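Local coordinates for pyridoxamine 5-phosphate-dependent dehydrase (Escherichia coli, PDB 3B8X), which removes the C3'-hydroxyl group from GDP-4-keto-6-deoxy-D-mannose by a combined transamination-deoxygenation reaction during the biosynthesis of L-colitose for the O-antigen, at residues D161-K173 against Q295-S307. The protein carries 1 engineered substitution. Numbering follows the deposited sequence.
Sequences DNCESMGATFNNK and QQETGESSWFGFS. With G4M ([(2R,3S,4R,5R)-5-(2-amino-6-oxo-1,6-dihydro-9H-purin-9-yl)-3,4-dihydroxytetrahydrofuran-2-yl]methyl (2R,3S,4S,5S,6R)-3,4-dihydroxy-5-[({3-hydroxy-2-methyl-5-[(phosphonooxy)methyl]pyridin-4-yl}methyl)amino]-6-methyltetrahydro-2H-pyran-2-yl dihydrogen diphosphate), chain O.
Phe304 takes Glu164 CB over one face of its ring, toward the rim, and its own CB sits 3.3 Å from Glu164 O. With CG anti to the backbone N (chi1 171°), the ring reaches out to the sugar, where CZ lies 4.1 Å from the C6G methyl of G4M. A broad nonpolar ring suits a place between the backbone and CB of Glu164 at one end and that methyl at the other. Glu164 itself extends to the cofactor part of G4M, where OE2 and the O3L hydroxyl form a very short hydrogen bond, 2.4 Å, its exact length doubtful.

Ser302 is small enough to enter the turn 165-168, and its hydroxyl donates to Met166 O over 2.8 Å, arriving 47° above the carbonyl plane. The same turn needs Gly167, where a CB would jam against the preceding carbonyl.

Beyond it the backbones pair in a single antiparallel bridge: Thr169 N gives to Glu300 O, and Glu300 N returns a nearly straight bond (172°) to Thr169 O. Thr169 and Glu300 point the same way, OG1 lying 3.3 Å from Glu300 CB. Gly299 CA meets the edge of the Phe170 ring at CD1, 4.0 Å away; a CB here would clash with Thr169 O.

In this aminotransferase fold the contact joins the loop after strand 157-161, whose Asp161 OD2 lies 2.7 Å from the pyridine nitrogen N1L, to the segment leading into strand 305-310. Glu164 OE1 accepts from the backbone N of Leu138, which probably fixes the carboxylate's rotation and so presents OE2 to O3L.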
ATOM      1  N   ASP B 161      15.136   8.807  -4.485  1.00 12.51           N
ATOM      2  CA  ASP B 161      14.053   7.985  -4.983  1.00  8.58           C
ATOM      3  C   ASP B 161      14.829   7.309  -6.130  1.00  7.15           C
ATOM      4  O   ASP B 161      15.199   7.980  -7.087  1.00  9.46           O
ATOM      5  CB  ASP B 161      12.875   8.831  -5.511  1.00  6.94           C
ATOM      6  CG  ASP B 161      11.865   7.985  -6.332  1.00 10.63           C
ATOM      7  OD1 ASP B 161      12.303   6.898  -6.769  1.00  8.95           O
ATOM      8  OD2 ASP B 161      10.669   8.390  -6.525  1.00 10.68           O
ATOM      9  N   ASN B 162      15.201   6.044  -5.953  1.00 11.55           N
ATOM     10  CA  ASN B 162      15.924   5.307  -6.965  1.00  8.61           C
ATOM     11  C   ASN B 162      15.096   4.265  -7.735  1.00  2.04           C
ATOM     12  O   ASN B 162      15.636   3.319  -8.297  1.00 11.34           O
ATOM     13  CB  ASN B 162      17.144   4.583  -6.396  1.00  4.87           C
ATOM     14  CG  ASN B 162      18.267   4.393  -7.466  1.00  7.21           C
ATOM     15  OD1 ASN B 162      18.567   5.298  -8.251  1.00 11.83           O
ATOM     16  ND2 ASN B 162      18.883   3.222  -7.481  1.00  4.26           N
ATOM     17  N   CYS B 163      13.820   4.547  -7.898  1.00  9.15           N
ATOM     18  CA  CYS B 163      12.953   3.628  -8.579  1.00 14.43           C
ATOM     19  C   CYS B 163      13.196   3.502 -10.082  1.00 12.23           C
ATOM     20  O   CYS B 163      12.706   2.535 -10.677  1.00 11.79           O
ATOM     21  CB  CYS B 163      11.491   3.989  -8.243  1.00  8.22           C
ATOM     22  SG  CYS B 163      11.037   3.671  -6.505  1.00  6.61           S
ATOM     23  N   GLU B 164      13.928   4.433 -10.703  1.00  7.15           N
ATOM     24  CA  GLU B 164      14.157   4.329 -12.141  1.00  9.60           C
ATOM     25  C   GLU B 164      15.597   4.014 -12.422  1.00 16.61           C
ATOM     26  O   GLU B 164      15.959   3.823 -13.579  1.00  7.95           O
ATOM     27  CB  GLU B 164      13.786   5.612 -12.906  1.00  6.79           C
ATOM     28  CG  GLU B 164      12.347   6.048 -12.634  1.00 19.35           C
ATOM     29  CD  GLU B 164      11.951   7.347 -13.311  1.00 14.67           C
ATOM     30  OE1 GLU B 164      12.757   7.911 -14.077  1.00  5.88           O
ATOM     31  OE2 GLU B 164      10.822   7.828 -13.047  1.00  5.71           O
ATOM     32  N   SER B 165      16.424   3.982 -11.378  1.00  7.91           N
ATOM     33  CA  SER B 165      17.843   3.770 -11.604  1.00 12.35           C
ATOM     34  C   SER B 165      18.513   2.642 -10.842  1.00 13.39           C
ATOM     35  O   SER B 165      19.673   2.769 -10.452  1.00 12.32           O
ATOM     36  CB  SER B 165      18.650   5.075 -11.471  1.00  6.04           C
ATOM     37  OG  SER B 165      17.962   6.128 -12.139  1.00  6.24           O
ATOM     38  N   MET B 166      17.814   1.520 -10.676  1.00  8.42           N
ATOM     39  CA  MET B 166      18.451   0.374 -10.052  1.00 15.87           C
ATOM     40  C   MET B 166      19.704   0.040 -10.870  1.00 21.41           C
ATOM     41  O   MET B 166      19.680   0.085 -12.090  1.00  8.70           O
ATOM     42  CB  MET B 166      17.529  -0.837 -10.087  1.00 10.26           C
ATOM     43  CG  MET B 166      18.172  -2.016  -9.402  1.00  9.55           C
ATOM     44  SD  MET B 166      17.084  -3.446  -9.301  1.00 10.87           S
ATOM     45  CE  MET B 166      15.954  -3.050  -8.054  1.00  9.24           C
ATOM     46  N   GLY B 167      20.814  -0.285 -10.221  1.00 16.91           N
ATOM     47  CA  GLY B 167      22.006  -0.619 -10.994  1.00 15.22           C
ATOM     48  C   GLY B 167      22.900   0.538 -11.468  1.00 10.31           C
ATOM     49  O   GLY B 167      23.965   0.314 -12.061  1.00 16.87           O
ATOM     50  N   ALA B 168      22.477   1.770 -11.271  1.00  7.11           N
ATOM     51  CA  ALA B 168      23.332   2.871 -11.670  1.00 11.85           C
ATOM     52  C   ALA B 168      24.408   2.988 -10.604  1.00 10.38           C
ATOM     53  O   ALA B 168      24.178   2.647  -9.452  1.00  9.49           O
ATOM     54  CB  ALA B 168      22.539   4.162 -11.724  1.00  8.60           C
ATOM     55  N   THR B 169      25.562   3.546 -10.976  1.00 13.68           N
ATOM     56  CA  THR B 169      26.628   3.798 -10.004  1.00 13.15           C
ATOM     57  C   THR B 169      27.238   5.182 -10.244  1.00 27.76           C
ATOM     58  O   THR B 169      27.199   5.705 -11.366  1.00 14.04           O
ATOM     59  CB  THR B 169      27.733   2.784 -10.147  1.00 17.48           C
ATOM     60  OG1 THR B 169      28.343   2.951 -11.446  1.00 20.27           O
ATOM     61  CG2 THR B 169      27.142   1.380 -10.074  1.00 21.91           C
ATOM     62  N   PHE B 170      27.742   5.800  -9.181  1.00 24.03           N
ATOM     63  CA  PHE B 170      28.409   7.094  -9.294  1.00  8.29           C
ATOM     64  C   PHE B 170      29.622   7.040  -8.392  1.00 13.11           C
ATOM     65  O   PHE B 170      29.528   6.799  -7.189  1.00 13.61           O
ATOM     66  CB  PHE B 170      27.495   8.283  -8.971  1.00 12.26           C
ATOM     67  CG  PHE B 170      28.226   9.596  -8.915  1.00 21.04           C
ATOM     68  CD1 PHE B 170      28.535  10.285 -10.094  1.00 13.29           C
ATOM     69  CD2 PHE B 170      28.622  10.140  -7.695  1.00 37.52           C
ATOM     70  CE1 PHE B 170      29.236  11.501 -10.057  1.00 52.17           C
ATOM     71  CE2 PHE B 170      29.323  11.358  -7.636  1.00 27.64           C
ATOM     72  CZ  PHE B 170      29.632  12.046  -8.823  1.00 18.63           C
ATOM     73  N   ASN B 171      30.786   7.128  -9.014  1.00 25.04           N
ATOM     74  CA  ASN B 171      32.014   6.985  -8.248  1.00 20.78           C
ATOM     75  C   ASN B 171      32.082   5.610  -7.542  1.00 43.61           C
ATOM     76  O   ASN B 171      32.450   5.539  -6.379  1.00 28.26           O
ATOM     77  CB  ASN B 171      32.144   8.123  -7.217  1.00 99.89           C
ATOM     78  CG  ASN B 171      32.598   9.453  -7.838  1.00 33.80           C
ATOM     79  OD1 ASN B 171      32.674   9.597  -9.063  1.00 99.89           O
ATOM     80  ND2 ASN B 171      32.885  10.432  -6.986  1.00 99.89           N
ATOM     81  N   ASN B 172      31.780   4.514  -8.238  1.00 26.14           N
ATOM     82  CA  ASN B 172      31.864   3.188  -7.615  1.00 99.89           C
ATOM     83  C   ASN B 172      30.853   2.943  -6.480  1.00 59.88           C
ATOM     84  O   ASN B 172      30.905   1.914  -5.798  1.00 44.79           O
ATOM     85  CB  ASN B 172      33.287   2.953  -7.094  1.00 97.16           C
ATOM     86  CG  ASN B 172      34.079   2.001  -7.962  1.00 99.89           C
ATOM     87  OD1 ASN B 172      34.526   0.950  -7.496  1.00 99.89           O
ATOM     88  ND2 ASN B 172      34.272   2.370  -9.228  1.00 82.04           N
ATOM     89  N   LYS B 173      29.952   3.895  -6.257  1.00 27.97           N
ATOM     90  CA  LYS B 173      28.932   3.752  -5.213  1.00 18.01           C
ATOM     91  C   LYS B 173      27.574   3.517  -5.899  1.00 15.54           C
ATOM     92  O   LYS B 173      27.219   4.234  -6.831  1.00 16.63           O
ATOM     93  CB  LYS B 173      28.875   5.030  -4.380  1.00 20.11           C
ATOM     94  CG  LYS B 173      27.923   4.942  -3.230  1.00 42.63           C
ATOM     95  CD  LYS B 173      28.323   5.863  -2.103  1.00 26.82           C
ATOM     96  CE  LYS B 173      27.358   5.694  -0.921  1.00 20.33           C
ATOM     97  NZ  LYS B 173      27.501   4.305  -0.358  1.00 26.43           N
ATOM     98  N   GLN B 295      19.855  12.042 -23.551  1.00 10.67           N
ATOM     99  CA  GLN B 295      20.238  12.295 -22.169  1.00  7.95           C
ATOM    100  C   GLN B 295      21.773  12.289 -22.004  1.00 13.20           C
ATOM    101  O   GLN B 295      22.468  11.428 -22.553  1.00 10.07           O
ATOM    102  CB  GLN B 295      19.578  11.265 -21.210  1.00 16.96           C
ATOM    103  CG  GLN B 295      19.790  11.447 -19.674  1.00  6.51           C
ATOM    104  CD  GLN B 295      18.903  10.493 -18.865  1.00 11.73           C
ATOM    105  OE1 GLN B 295      18.563   9.410 -19.346  1.00 14.41           O
ATOM    106  NE2 GLN B 295      18.496  10.905 -17.661  1.00  3.61           N
ATOM    107  N   GLN B 296      22.264  13.291 -21.278  1.00 16.44           N
ATOM    108  CA  GLN B 296      23.669  13.363 -20.930  1.00  9.60           C
ATOM    109  C   GLN B 296      23.861  12.525 -19.688  1.00 13.49           C
ATOM    110  O   GLN B 296      23.275  12.838 -18.635  1.00 10.04           O
ATOM    111  CB  GLN B 296      24.077  14.775 -20.559  1.00 13.82           C
ATOM    112  CG  GLN B 296      25.495  14.820 -20.002  1.00 16.86           C
ATOM    113  CD  GLN B 296      25.873  16.228 -19.562  1.00 40.09           C
ATOM    114  OE1 GLN B 296      26.107  16.483 -18.376  1.00 17.34           O
ATOM    115  NE2 GLN B 296      25.861  17.164 -20.506  1.00 17.00           N
ATOM    116  N   GLU B 297      24.715  11.515 -19.809  1.00 13.59           N
ATOM    117  CA  GLU B 297      25.023  10.599 -18.723  1.00  6.93           C
ATOM    118  C   GLU B 297      25.902  11.158 -17.604  1.00 19.25           C
ATOM    119  O   GLU B 297      26.935  11.770 -17.870  1.00 15.12           O
ATOM    120  CB  GLU B 297      25.755   9.377 -19.298  1.00 10.92           C
ATOM    121  CG  GLU B 297      26.053   8.305 -18.237  1.00 18.76           C
ATOM    122  CD  GLU B 297      26.527   7.032 -18.865  1.00 23.24           C
ATOM    123  OE1 GLU B 297      27.125   7.139 -19.951  1.00 26.95           O
ATOM    124  OE2 GLU B 297      26.280   5.932 -18.326  1.00 13.39           O
ATOM    125  N   THR B 298      25.520  10.863 -16.364  1.00  9.53           N
ATOM    126  CA  THR B 298      26.319  11.195 -15.168  1.00  9.12           C
ATOM    127  C   THR B 298      26.756   9.819 -14.586  1.00  7.83           C
ATOM    128  O   THR B 298      25.992   8.861 -14.647  1.00 21.54           O
ATOM    129  CB  THR B 298      25.453  11.992 -14.163  1.00 10.59           C
ATOM    130  OG1 THR B 298      25.127  13.253 -14.757  1.00 13.07           O
ATOM    131  CG2 THR B 298      26.224  12.269 -12.865  1.00  5.29           C
ATOM    132  N   GLY B 299      28.008   9.670 -14.132  1.00 17.92           N
ATOM    133  CA  GLY B 299      28.505   8.375 -13.617  1.00 10.79           C
ATOM    134  C   GLY B 299      28.260   7.231 -14.603  1.00 30.71           C
ATOM    135  O   GLY B 299      28.547   7.339 -15.802  1.00 18.78           O
ATOM    136  N   GLU B 300      27.738   6.122 -14.100  1.00 15.00           N
ATOM    137  CA  GLU B 300      27.385   4.998 -14.959  1.00 12.72           C
ATOM    138  C   GLU B 300      25.875   4.739 -14.890  1.00  6.47           C
ATOM    139  O   GLU B 300      25.368   4.194 -13.916  1.00 19.13           O
ATOM    140  CB  GLU B 300      28.193   3.762 -14.617  1.00 18.86           C
ATOM    141  CG  GLU B 300      29.640   3.933 -15.030  1.00 14.71           C
ATOM    142  CD  GLU B 300      30.425   2.642 -14.976  1.00 99.89           C
ATOM    143  OE1 GLU B 300      29.788   1.572 -15.100  1.00 99.89           O
ATOM    144  OE2 GLU B 300      31.667   2.699 -14.803  1.00 99.89           O
ATOM    145  N   SER B 301      25.158   5.288 -15.850  1.00 19.62           N
ATOM    146  CA  SER B 301      23.709   5.169 -15.869  1.00  8.40           C
ATOM    147  C   SER B 301      23.246   3.734 -16.106  1.00 11.14           C
ATOM    148  O   SER B 301      23.941   2.933 -16.735  1.00  8.23           O
ATOM    149  CB  SER B 301      23.184   6.103 -16.975  1.00 13.23           C
ATOM    150  OG  SER B 301      21.799   5.982 -17.207  1.00  9.01           O
ATOM    151  N   SER B 302      22.066   3.379 -15.585  1.00  7.19           N
ATOM    152  CA  SER B 302      21.538   2.037 -15.839  1.00 16.46           C
ATOM    153  C   SER B 302      20.520   2.137 -16.973  1.00 15.96           C
ATOM    154  O   SER B 302      19.869   1.153 -17.317  1.00  7.80           O
ATOM    155  CB  SER B 302      20.934   1.348 -14.594  1.00  8.38           C
ATOM    156  OG  SER B 302      19.970   2.166 -13.926  1.00  8.56           O
ATOM    157  N   TRP B 303      20.396   3.319 -17.576  1.00 16.67           N
ATOM    158  CA  TRP B 303      19.583   3.502 -18.785  1.00 13.19           C
ATOM    159  C   TRP B 303      18.232   2.820 -18.758  1.00 12.34           C
ATOM    160  O   TRP B 303      17.996   1.840 -19.482  1.00 14.33           O
ATOM    161  CB  TRP B 303      20.383   3.002 -20.016  1.00 11.63           C
ATOM    162  CG  TRP B 303      21.614   3.846 -20.267  1.00 13.98           C
ATOM    163  CD1 TRP B 303      22.908   3.578 -19.880  1.00 12.52           C
ATOM    164  CD2 TRP B 303      21.641   5.153 -20.863  1.00 22.53           C
ATOM    165  NE1 TRP B 303      23.739   4.635 -20.213  1.00  9.47           N
ATOM    166  CE2 TRP B 303      22.983   5.617 -20.805  1.00 32.69           C
ATOM    167  CE3 TRP B 303      20.657   5.975 -21.457  1.00  7.35           C
ATOM    168  CZ2 TRP B 303      23.372   6.854 -21.336  1.00 11.66           C
ATOM    169  CZ3 TRP B 303      21.052   7.217 -22.013  1.00  8.79           C
ATOM    170  CH2 TRP B 303      22.402   7.628 -21.954  1.00 16.24           C
ATOM    171  N   PHE B 304      17.296   3.388 -18.012  1.00  9.32           N
ATOM    172  CA  PHE B 304      15.987   2.779 -17.845  1.00 19.88           C
ATOM    173  C   PHE B 304      15.250   2.791 -19.179  1.00 12.06           C
ATOM    174  O   PHE B 304      14.530   1.847 -19.542  1.00 10.47           O
ATOM    175  CB  PHE B 304      15.247   3.592 -16.776  1.00 15.82           C
ATOM    176  CG  PHE B 304      13.808   3.234 -16.623  1.00 13.72           C
ATOM    177  CD1 PHE B 304      13.417   2.269 -15.694  1.00 10.20           C
ATOM    178  CD2 PHE B 304      12.856   3.907 -17.372  1.00 15.48           C
ATOM    179  CE1 PHE B 304      12.068   1.957 -15.530  1.00 14.13           C
ATOM    180  CE2 PHE B 304      11.514   3.611 -17.260  1.00 12.29           C
ATOM    181  CZ  PHE B 304      11.098   2.625 -16.324  1.00 12.00           C
ATOM    182  N   GLY B 305      15.425   3.891 -19.896  1.00  4.54           N
ATOM    183  CA  GLY B 305      14.816   4.101 -21.205  1.00  5.44           C
ATOM    184  C   GLY B 305      15.636   5.122 -21.966  1.00 11.89           C
ATOM    185  O   GLY B 305      16.593   5.664 -21.439  1.00 11.28           O
ATOM    186  N   PHE B 306      15.230   5.416 -23.187  1.00 12.11           N
ATOM    187  CA  PHE B 306      15.925   6.365 -24.048  1.00 11.98           C
ATOM    188  C   PHE B 306      15.107   7.621 -24.304  1.00  3.78           C
ATOM    189  O   PHE B 306      14.154   7.607 -25.112  1.00  9.91           O
ATOM    190  CB  PHE B 306      16.176   5.650 -25.380  1.00  9.81           C
ATOM    191  CG  PHE B 306      17.149   4.529 -25.261  1.00 14.51           C
ATOM    192  CD1 PHE B 306      16.858   3.267 -25.778  1.00 20.71           C
ATOM    193  CD2 PHE B 306      18.346   4.734 -24.569  1.00 12.63           C
ATOM    194  CE1 PHE B 306      17.807   2.246 -25.709  1.00 10.61           C
ATOM    195  CE2 PHE B 306      19.303   3.720 -24.456  1.00  7.14           C
ATOM    196  CZ  PHE B 306      18.994   2.462 -24.994  1.00  3.89           C
ATOM    197  N   SER B 307      15.515   8.731 -23.683  1.00 11.05           N
ATOM    198  CA  SER B 307      14.781   9.972 -23.829  1.00  6.42           C
ATOM    199  C   SER B 307      15.224  10.750 -25.062  1.00  5.59           C
ATOM    200  O   SER B 307      16.354  10.608 -25.532  1.00 10.37           O
ATOM    201  CB  SER B 307      15.054  10.865 -22.612  1.00  8.38           C
ATOM    202  OG  SER B 307      16.422  11.254 -22.600  1.00  9.79           O
TER
HETATM  203  OP3 G4M O 500       5.583   1.724  -9.934  1.00  7.62           O
HETATM  204  PL  G4M O 500       6.127   1.723  -8.445  1.00 10.56           P
HETATM  205  OP1 G4M O 500       4.966   2.021  -7.350  1.00  6.35           O
HETATM  206  OP2 G4M O 500       6.790   0.292  -8.134  1.00  3.48           O
HETATM  207  OP4 G4M O 500       7.347   2.796  -8.331  1.00  8.31           O
HETATM  208  C5B G4M O 500       6.789   4.078  -8.294  1.00  5.88           C
HETATM  209  C5L G4M O 500       7.835   5.025  -8.748  1.00  5.70           C
HETATM  210  C6L G4M O 500       8.473   5.827  -7.812  1.00 17.07           C
HETATM  211  N1L G4M O 500       9.358   6.712  -8.209  1.00 14.36           N
HETATM  212  C2L G4M O 500       9.691   6.890  -9.469  1.00 10.40           C
HETATM  213  C2A G4M O 500      10.676   7.969  -9.853  1.00  7.59           C
HETATM  214  C3L G4M O 500       9.142   6.109 -10.482  1.00 14.71           C
HETATM  215  O3L G4M O 500       9.473   6.388 -11.761  1.00  8.76           O
HETATM  216  C4L G4M O 500       8.193   5.108 -10.100  1.00 10.48           C
HETATM  217  C4A G4M O 500       7.566   4.284 -11.046  1.00  7.30           C
HETATM  218  N4A G4M O 500       7.783   4.485 -12.312  1.00 12.08           N
HETATM  219  C4G G4M O 500       7.230   3.579 -13.255  1.00  9.47           C
HETATM  220  C5G G4M O 500       6.875   4.270 -14.550  1.00 25.21           C
HETATM  221  C6G G4M O 500       8.052   5.103 -15.057  1.00  8.42           C
HETATM  222  O5G G4M O 500       6.711   3.165 -15.433  1.00 12.38           O
HETATM  223  C3G G4M O 500       5.941   2.925 -12.730  1.00 15.33           C
HETATM  224  O3G G4M O 500       6.258   1.590 -12.356  1.00 21.39           O
HETATM  225  C2G G4M O 500       4.882   2.871 -13.870  1.00  5.78           C
HETATM  226  O2G G4M O 500       3.821   1.960 -13.568  1.00 18.11           O
HETATM  227  C1G G4M O 500       5.519   2.439 -15.171  1.00 12.17           C
HETATM  228  O1G G4M O 500       4.635   2.876 -16.194  1.00 10.75           O
HETATM  229  P2  G4M O 500       4.413   1.953 -17.471  1.00 15.44           P
HETATM  230  O3P G4M O 500       5.840   1.460 -18.049  1.00 18.10           O
HETATM  231  O4P G4M O 500       3.771   2.883 -18.634  1.00 17.39           O
HETATM  232  OPP G4M O 500       3.483   0.766 -16.900  1.00 22.70           O
HETATM  233  P   G4M O 500       2.863  -0.170 -18.050  1.00 14.00           P
HETATM  234  O1P G4M O 500       2.037   0.506 -19.265  1.00 13.86           O
HETATM  235  O2P G4M O 500       1.877  -1.054 -17.167  1.00 14.27           O
HETATM  236  O5' G4M O 500       3.939  -1.241 -18.491  1.00  9.42           O
HETATM  237  C5' G4M O 500       4.699  -0.781 -19.588  1.00 17.78           C
HETATM  238  C4' G4M O 500       4.678  -1.876 -20.643  1.00 17.18           C
HETATM  239  O4' G4M O 500       4.836  -3.175 -19.999  1.00 31.59           O
HETATM  240  C3' G4M O 500       3.301  -1.906 -21.347  1.00 99.89           C
HETATM  241  O3' G4M O 500       3.542  -2.335 -22.679  1.00 29.71           O
HETATM  242  C2' G4M O 500       2.511  -2.955 -20.535  1.00 25.45           C
HETATM  243  O2' G4M O 500       1.556  -3.580 -21.402  1.00 19.36           O
HETATM  244  C1' G4M O 500       3.629  -3.940 -20.222  1.00 18.28           C
HETATM  245  N9  G4M O 500       3.315  -4.754 -19.042  1.00 29.26           N
HETATM  246  C8  G4M O 500       3.192  -4.294 -17.770  1.00 19.11           C
HETATM  247  N7  G4M O 500       2.951  -5.327 -16.986  1.00 16.21           N
HETATM  248  C4  G4M O 500       3.167  -6.118 -19.042  1.00 33.76           C
HETATM  249  C5  G4M O 500       2.929  -6.500 -17.701  1.00 10.62           C
HETATM  250  C6  G4M O 500       2.749  -7.896 -17.394  1.00  8.90           C
HETATM  251  O6  G4M O 500       2.548  -8.316 -16.264  1.00 17.18           O
HETATM  252  N3  G4M O 500       3.200  -7.047 -20.002  1.00 34.97           N
HETATM  253  C2  G4M O 500       3.012  -8.323 -19.705  1.00 22.06           C
HETATM  254  N1  G4M O 500       2.790  -8.766 -18.426  1.00 19.96           N
HETATM  255  N2  G4M O 500       3.032  -9.244 -20.705  1.00  7.92           N
HETATM  256  O   HOH W   1      25.413   1.276 -14.278  1.00 16.87           O